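Local coordinates for protein phosphoglycerate dehydrogenase (Lactobacillus plantarum, PDB 3EVT) that probably catalyses the NAD-dependent oxidation of 3-phosphoglycerate to 3-phosphohydroxypyruvate, at residues S210-I224 against A236-A250. Numbering follows the deposited sequence.
Sequences STELFQQTKQQPMLI and ALMTALDHHQLSMAA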
loop_
_atom_site.group_PDB
_atom_site.type_symbol
_atom_site.label_atom_id
_atom_site.label_comp_id
_atom_site.label_asym_id
_atom_site.label_seq_id
_atom_site.Cartn_x
_atom_site.Cartn_y
_atom_site.Cartn_z
ATOM N N SER A 210 -0.041 -24.145 -14.549
ATOM C CA SER A 210 -0.855 -25.274 -14.921
ATOM C C SER A 210 -0.763 -26.360 -13.848
ATOM O O SER A 210 -0.296 -26.099 -12.715
ATOM C CB SER A 210 -0.389 -25.794 -16.293
ATOM O OG SER A 210 -1.379 -26.601 -16.900
ATOM N N THR A 211 -1.219 -27.571 -14.188
ATOM C CA THR A 211 -1.376 -28.638 -13.188
ATOM C C THR A 211 -0.173 -28.856 -12.284
ATOM O O THR A 211 -0.329 -28.863 -11.058
ATOM C CB THR A 211 -1.917 -30.022 -13.780
ATOM O OG1 THR A 211 -3.340 -29.956 -13.950
ATOM C CG2 THR A 211 -1.641 -31.169 -12.811
ATOM N N GLU A 212 1.024 -29.056 -12.844
ATOM C CA GLU A 212 2.170 -29.361 -11.972
ATOM C C GLU A 212 2.418 -28.250 -10.954
ATOM O O GLU A 212 2.537 -28.520 -9.741
ATOM C CB GLU A 212 3.438 -29.608 -12.790
ATOM N N LEU A 213 2.499 -27.009 -11.458
ATOM C CA LEU A 213 2.729 -25.791 -10.630
ATOM C C LEU A 213 1.718 -25.679 -9.501
ATOM O O LEU A 213 2.094 -25.607 -8.329
ATOM C CB LEU A 213 2.723 -24.491 -11.466
ATOM C CG LEU A 213 3.104 -23.201 -10.692
ATOM C CD1 LEU A 213 3.757 -22.100 -11.542
ATOM C CD2 LEU A 213 1.963 -22.595 -9.862
ATOM N N PHE A 214 0.441 -25.744 -9.869
ATOM C CA PHE A 214 -0.639 -25.629 -8.924
ATOM C C PHE A 214 -0.533 -26.688 -7.843
ATOM O O PHE A 214 -0.794 -26.410 -6.685
ATOM C CB PHE A 214 -2.007 -25.696 -9.630
ATOM C CG PHE A 214 -2.264 -24.545 -10.561
ATOM C CD1 PHE A 214 -1.701 -23.294 -10.313
ATOM C CD2 PHE A 214 -3.061 -24.709 -11.697
ATOM C CE1 PHE A 214 -1.928 -22.233 -11.165
ATOM C CE2 PHE A 214 -3.295 -23.643 -12.580
ATOM C CZ PHE A 214 -2.721 -22.397 -12.313
ATOM N N GLN A 215 -0.155 -27.900 -8.222
ATOM C CA GLN A 215 -0.016 -29.004 -7.264
ATOM C C GLN A 215 1.108 -28.809 -6.244
ATOM O O GLN A 215 1.062 -29.413 -5.199
ATOM C CB GLN A 215 0.206 -30.344 -8.009
ATOM C CG GLN A 215 -0.987 -31.319 -7.911
ATOM C CD GLN A 215 -1.124 -32.256 -9.123
ATOM O OE1 GLN A 215 -0.154 -32.925 -9.536
ATOM N NE2 GLN A 215 -2.339 -32.307 -9.700
ATOM N N GLN A 216 2.126 -28.004 -6.556
ATOM C CA GLN A 216 3.202 -27.726 -5.612
ATOM C C GLN A 216 2.854 -26.701 -4.502
ATOM O O GLN A 216 3.674 -26.475 -3.616
ATOM C CB GLN A 216 4.459 -27.232 -6.342
ATOM C CG GLN A 216 5.110 -28.247 -7.258
ATOM C CD GLN A 216 6.141 -27.583 -8.153
ATOM O OE1 GLN A 216 7.338 -27.569 -7.855
ATOM N NE2 GLN A 216 5.683 -26.997 -9.230
ATOM N N THR A 217 1.658 -26.106 -4.541
ATOM C CA THR A 217 1.301 -25.051 -3.592
ATOM C C THR A 217 0.722 -25.719 -2.373
ATOM O O THR A 217 0.011 -26.715 -2.515
ATOM C CB THR A 217 0.235 -24.030 -4.135
ATOM O OG1 THR A 217 -1.058 -24.650 -4.266
ATOM C CG2 THR A 217 0.644 -23.398 -5.431
ATOM N N LYS A 218 0.957 -25.158 -1.197
ATOM C CA LYS A 218 0.343 -25.721 -0.005
ATOM C C LYS A 218 -0.507 -24.734 0.849
ATOM O O LYS A 218 -1.164 -25.147 1.801
ATOM C CB LYS A 218 1.444 -26.393 0.823
ATOM C CG LYS A 218 2.371 -27.266 -0.017
ATOM C CD LYS A 218 1.966 -28.749 0.052
ATOM C CE LYS A 218 2.763 -29.635 -0.966
ATOM N NZ LYS A 218 2.052 -29.773 -2.308
ATOM N N GLN A 219 -0.496 -23.435 0.540
ATOM C CA GLN A 219 -1.249 -22.501 1.406
ATOM C C GLN A 219 -2.563 -22.087 0.781
ATOM O O GLN A 219 -3.185 -21.140 1.228
ATOM C CB GLN A 219 -0.465 -21.232 1.688
ATOM C CG GLN A 219 0.943 -21.460 2.177
ATOM C CD GLN A 219 0.975 -22.397 3.362
ATOM O OE1 GLN A 219 0.098 -22.341 4.230
ATOM N NE2 GLN A 219 1.967 -23.290 3.388
ATOM N N GLN A 220 -2.982 -22.803 -0.252
ATOM C CA GLN A 220 -4.134 -22.423 -1.073
ATOM C C GLN A 220 -4.073 -20.932 -1.492
ATOM O O GLN A 220 -4.966 -20.111 -1.144
ATOM C CB GLN A 220 -5.440 -22.793 -0.398
ATOM C CG GLN A 220 -5.402 -24.185 0.262
ATOM C CD GLN A 220 -6.753 -24.624 0.891
ATOM O OE1 GLN A 220 -7.695 -23.845 1.028
ATOM N NE2 GLN A 220 -6.829 -25.896 1.258
ATOM N N PRO A 221 -3.025 -20.584 -2.261
ATOM C CA PRO A 221 -2.774 -19.156 -2.553
ATOM C C PRO A 221 -3.740 -18.555 -3.587
ATOM O O PRO A 221 -4.525 -19.256 -4.215
ATOM C CB PRO A 221 -1.345 -19.159 -3.102
ATOM C CG PRO A 221 -1.329 -20.477 -3.895
ATOM C CD PRO A 221 -2.151 -21.474 -3.035
ATOM N N MET A 222 -3.695 -17.234 -3.727
ATOM C CA MET A 222 -4.469 -16.544 -4.740
ATOM C C MET A 222 -3.542 -16.350 -5.985
ATOM O O MET A 222 -2.355 -15.996 -5.851
ATOM C CB MET A 222 -4.975 -15.206 -4.158
ATOM C CG MET A 222 -5.700 -14.261 -5.151
ATOM S SD MET A 222 -6.283 -12.700 -4.431
ATOM C CE MET A 222 -7.111 -12.113 -5.908
ATOM N N LEU A 223 -4.063 -16.612 -7.185
ATOM C CA LEU A 223 -3.241 -16.471 -8.380
ATOM C C LEU A 223 -3.617 -15.201 -9.099
ATOM O O LEU A 223 -4.812 -14.949 -9.295
ATOM C CB LEU A 223 -3.391 -17.667 -9.336
ATOM C CG LEU A 223 -2.646 -17.463 -10.680
ATOM C CD1 LEU A 223 -1.113 -17.628 -10.492
ATOM C CD2 LEU A 223 -3.157 -18.469 -11.682
ATOM N N ILE A 224 -2.620 -14.394 -9.488
ATOM C CA ILE A 224 -2.927 -13.166 -10.204
ATOM C C ILE A 224 -2.141 -13.098 -11.484
ATOM O O ILE A 224 -0.927 -13.217 -11.455
ATOM C CB ILE A 224 -2.649 -11.905 -9.345
ATOM C CG1 ILE A 224 -3.538 -11.925 -8.076
ATOM C CG2 ILE A 224 -2.912 -10.631 -10.205
ATOM C CD1 ILE A 224 -2.900 -11.419 -6.892
ATOM N N ALA A 236 -6.777 -26.114 -16.185
ATOM C CA ALA A 236 -6.074 -26.436 -14.945
ATOM C C ALA A 236 -6.478 -25.471 -13.820
ATOM O O ALA A 236 -6.749 -25.901 -12.678
ATOM C CB ALA A 236 -4.589 -26.400 -15.173
ATOM N N LEU A 237 -6.541 -24.173 -14.156
ATOM C CA LEU A 237 -6.906 -23.133 -13.199
ATOM C C LEU A 237 -8.284 -23.438 -12.572
ATOM O O LEU A 237 -8.436 -23.483 -11.329
ATOM C CB LEU A 237 -6.851 -21.732 -13.850
ATOM C CG LEU A 237 -7.403 -20.563 -12.970
ATOM C CD1 LEU A 237 -6.607 -20.330 -11.669
ATOM C CD2 LEU A 237 -7.551 -19.242 -13.705
ATOM N N MET A 238 -9.282 -23.677 -13.426
ATOM C CA MET A 238 -10.613 -23.961 -12.924
ATOM C C MET A 238 -10.654 -25.226 -12.072
ATOM O O MET A 238 -11.335 -25.243 -11.036
ATOM C CB MET A 238 -11.651 -23.967 -14.051
ATOM C CG MET A 238 -11.926 -22.533 -14.605
ATOM S SD MET A 238 -13.306 -22.488 -15.760
ATOM C CE MET A 238 -12.421 -23.231 -17.122
ATOM N N THR A 239 -9.886 -26.253 -12.462
ATOM C CA THR A 239 -9.817 -27.453 -11.642
ATOM C C THR A 239 -9.006 -27.284 -10.327
ATOM O O THR A 239 -9.415 -27.799 -9.272
ATOM C CB THR A 239 -9.549 -28.772 -12.496
ATOM O OG1 THR A 239 -8.212 -28.809 -12.941
ATOM C CG2 THR A 239 -10.436 -28.799 -13.760
ATOM N N ALA A 240 -7.935 -26.487 -10.356
ATOM C CA ALA A 240 -7.198 -26.126 -9.111
ATOM C C ALA A 240 -8.074 -25.384 -8.096
ATOM O O ALA A 240 -7.934 -25.587 -6.889
ATOM C CB ALA A 240 -5.994 -25.292 -9.413
ATOM N N LEU A 241 -8.942 -24.506 -8.590
ATOM C CA LEU A 241 -9.933 -23.834 -7.759
ATOM C C LEU A 241 -11.004 -24.790 -7.316
ATOM O O LEU A 241 -11.460 -24.747 -6.186
ATOM C CB LEU A 241 -10.561 -22.673 -8.527
ATOM C CG LEU A 241 -9.592 -21.512 -8.835
ATOM C CD1 LEU A 241 -10.081 -20.639 -10.012
ATOM C CD2 LEU A 241 -9.296 -20.669 -7.547
ATOM N N ASP A 242 -11.400 -25.684 -8.195
ATOM C CA ASP A 242 -12.375 -26.690 -7.800
ATOM C C ASP A 242 -11.892 -27.532 -6.625
ATOM O O ASP A 242 -12.655 -27.772 -5.687
ATOM C CB ASP A 242 -12.781 -27.572 -8.987
ATOM C CG ASP A 242 -13.776 -26.884 -9.874
ATOM O OD1 ASP A 242 -14.361 -25.873 -9.434
ATOM O OD2 ASP A 242 -13.960 -27.343 -11.009
ATOM N N HIS A 243 -10.628 -27.961 -6.670
ATOM C CA HIS A 243 -10.052 -28.792 -5.594
ATOM C C HIS A 243 -9.322 -28.000 -4.499
ATOM O O HIS A 243 -8.470 -28.555 -3.802
ATOM C CB HIS A 243 -9.091 -29.825 -6.189
ATOM C CG HIS A 243 -9.702 -30.650 -7.278
ATOM N ND1 HIS A 243 -8.963 -31.204 -8.303
ATOM C CD2 HIS A 243 -10.993 -30.993 -7.517
ATOM C CE1 HIS A 243 -9.768 -31.864 -9.119
ATOM N NE2 HIS A 243 -11.007 -31.746 -8.671
ATOM N N HIS A 244 -9.624 -26.701 -4.384
ATOM C CA HIS A 244 -9.042 -25.840 -3.377
ATOM C C HIS A 244 -7.551 -25.922 -3.317
ATOM O O HIS A 244 -6.995 -25.869 -2.219
ATOM C CB HIS A 244 -9.581 -26.223 -2.016
ATOM C CG HIS A 244 -11.059 -26.404 -2.012
ATOM N ND1 HIS A 244 -11.928 -25.347 -2.161
ATOM C CD2 HIS A 244 -11.828 -27.517 -1.935
ATOM C CE1 HIS A 244 -13.174 -25.794 -2.151
ATOM N NE2 HIS A 244 -13.142 -27.110 -2.028
ATOM N N GLN A 245 -6.893 -26.090 -4.458
ATOM C CA GLN A 245 -5.446 -25.958 -4.508
ATOM C C GLN A 245 -5.124 -24.457 -4.552
ATOM O O GLN A 245 -4.011 -24.027 -4.226
ATOM C CB GLN A 245 -4.880 -26.667 -5.748
ATOM C CG GLN A 245 -4.344 -28.069 -5.501
ATOM C CD GLN A 245 -4.236 -28.936 -6.792
ATOM O OE1 GLN A 245 -4.920 -28.688 -7.808
ATOM N NE2 GLN A 245 -3.371 -29.965 -6.744
ATOM N N LEU A 246 -6.114 -23.679 -4.993
ATOM C CA LEU A 246 -6.026 -22.211 -5.088
ATOM C C LEU A 246 -7.276 -21.659 -4.412
ATOM O O LEU A 246 -8.355 -22.238 -4.555
ATOM C CB LEU A 246 -6.031 -21.757 -6.552
ATOM C CG LEU A 246 -4.845 -22.047 -7.478
ATOM C CD1 LEU A 246 -4.972 -21.279 -8.790
ATOM C CD2 LEU A 246 -3.527 -21.696 -6.815
ATOM N N SER A 247 -7.163 -20.521 -3.724
ATOM C CA SER A 247 -8.370 -19.916 -3.121
ATOM C C SER A 247 -9.145 -18.990 -4.078
ATOM O O SER A 247 -10.363 -18.887 -3.971
ATOM C CB SER A 247 -8.047 -19.147 -1.840
ATOM O OG SER A 247 -6.906 -18.312 -1.996
ATOM N N MET A 248 -8.450 -18.332 -5.014
ATOM C CA MET A 248 -9.037 -17.216 -5.779
ATOM C C MET A 248 -8.084 -16.930 -6.940
ATOM O O MET A 248 -6.879 -17.239 -6.844
ATOM C CB MET A 248 -9.131 -15.926 -4.921
ATOM C CG MET A 248 -10.228 -15.863 -3.883
ATOM S SD MET A 248 -11.973 -15.678 -4.411
ATOM C CE MET A 248 -11.653 -14.426 -5.607
ATOM N N ALA A 249 -8.606 -16.323 -8.007
ATOM C CA ALA A 249 -7.745 -15.803 -9.081
ATOM C C ALA A 249 -8.193 -14.413 -9.536
ATOM O O ALA A 249 -9.362 -14.053 -9.405
ATOM C CB ALA A 249 -7.723 -16.725 -10.226
ATOM N N ALA A 250 -7.262 -13.624 -10.044
ATOM C CA ALA A 250 -7.629 -12.362 -10.688
ATOM C C ALA A 250 -6.883 -12.343 -11.985
ATOM O O ALA A 250 -5.657 -12.379 -12.010
ATOM C CB ALA A 250 -7.260 -11.149 -9.823
HETATM O O HOH W 1 -5.026 -27.922 -12.100
HETATM O O HOH W 2 -2.368 -25.132 -2.185
#
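Phe214 of helix 211-215 is the bump that fits the hollow by Ala236 and Ala240 on helix 236-242, a worked example of two neighbouring helices meshing through one large residue and two small ones. Its ring lies obliquely in the groove made by Ala236, Leu237 and Ala240, with CD2 3.8 Å from Ala240 CB. One ring face receives the methyl CD1 of Leu246 in a CH-pi contact, 4.2 Å from the centroid. With CG of Leu246 anti to its own carbonyl carbon (chi1 -69°), the branch is carried toward Phe214 and Pro221, and its methyls divide between them: CD1 meets the ring and also touches Leu223 CB, while CD2 packs against Pro221 CG at 3.9 Å. An alanine in place of Phe214 would probably open a gap between the helices and deprive the Leu246 methyl of its aromatic partner. Next to this apolar wedge, a water joins Gln245 O and Gln220 N, and the Ser247 hydroxyl donates to Gln220 O at 2.8 Å. The strands then pair in parallel, Leu223 N to Met248 O and Ala250 N to Leu223 O. Strand 222-225, helix 234-242 and strand 248-251 thus form a beta-alpha-beta unit of the Rossmann-type NAD-binding domain, with strand 194-197 beside strand 222-225 and helix 93-110 covering the Met222, Ile224 and Ala250 face.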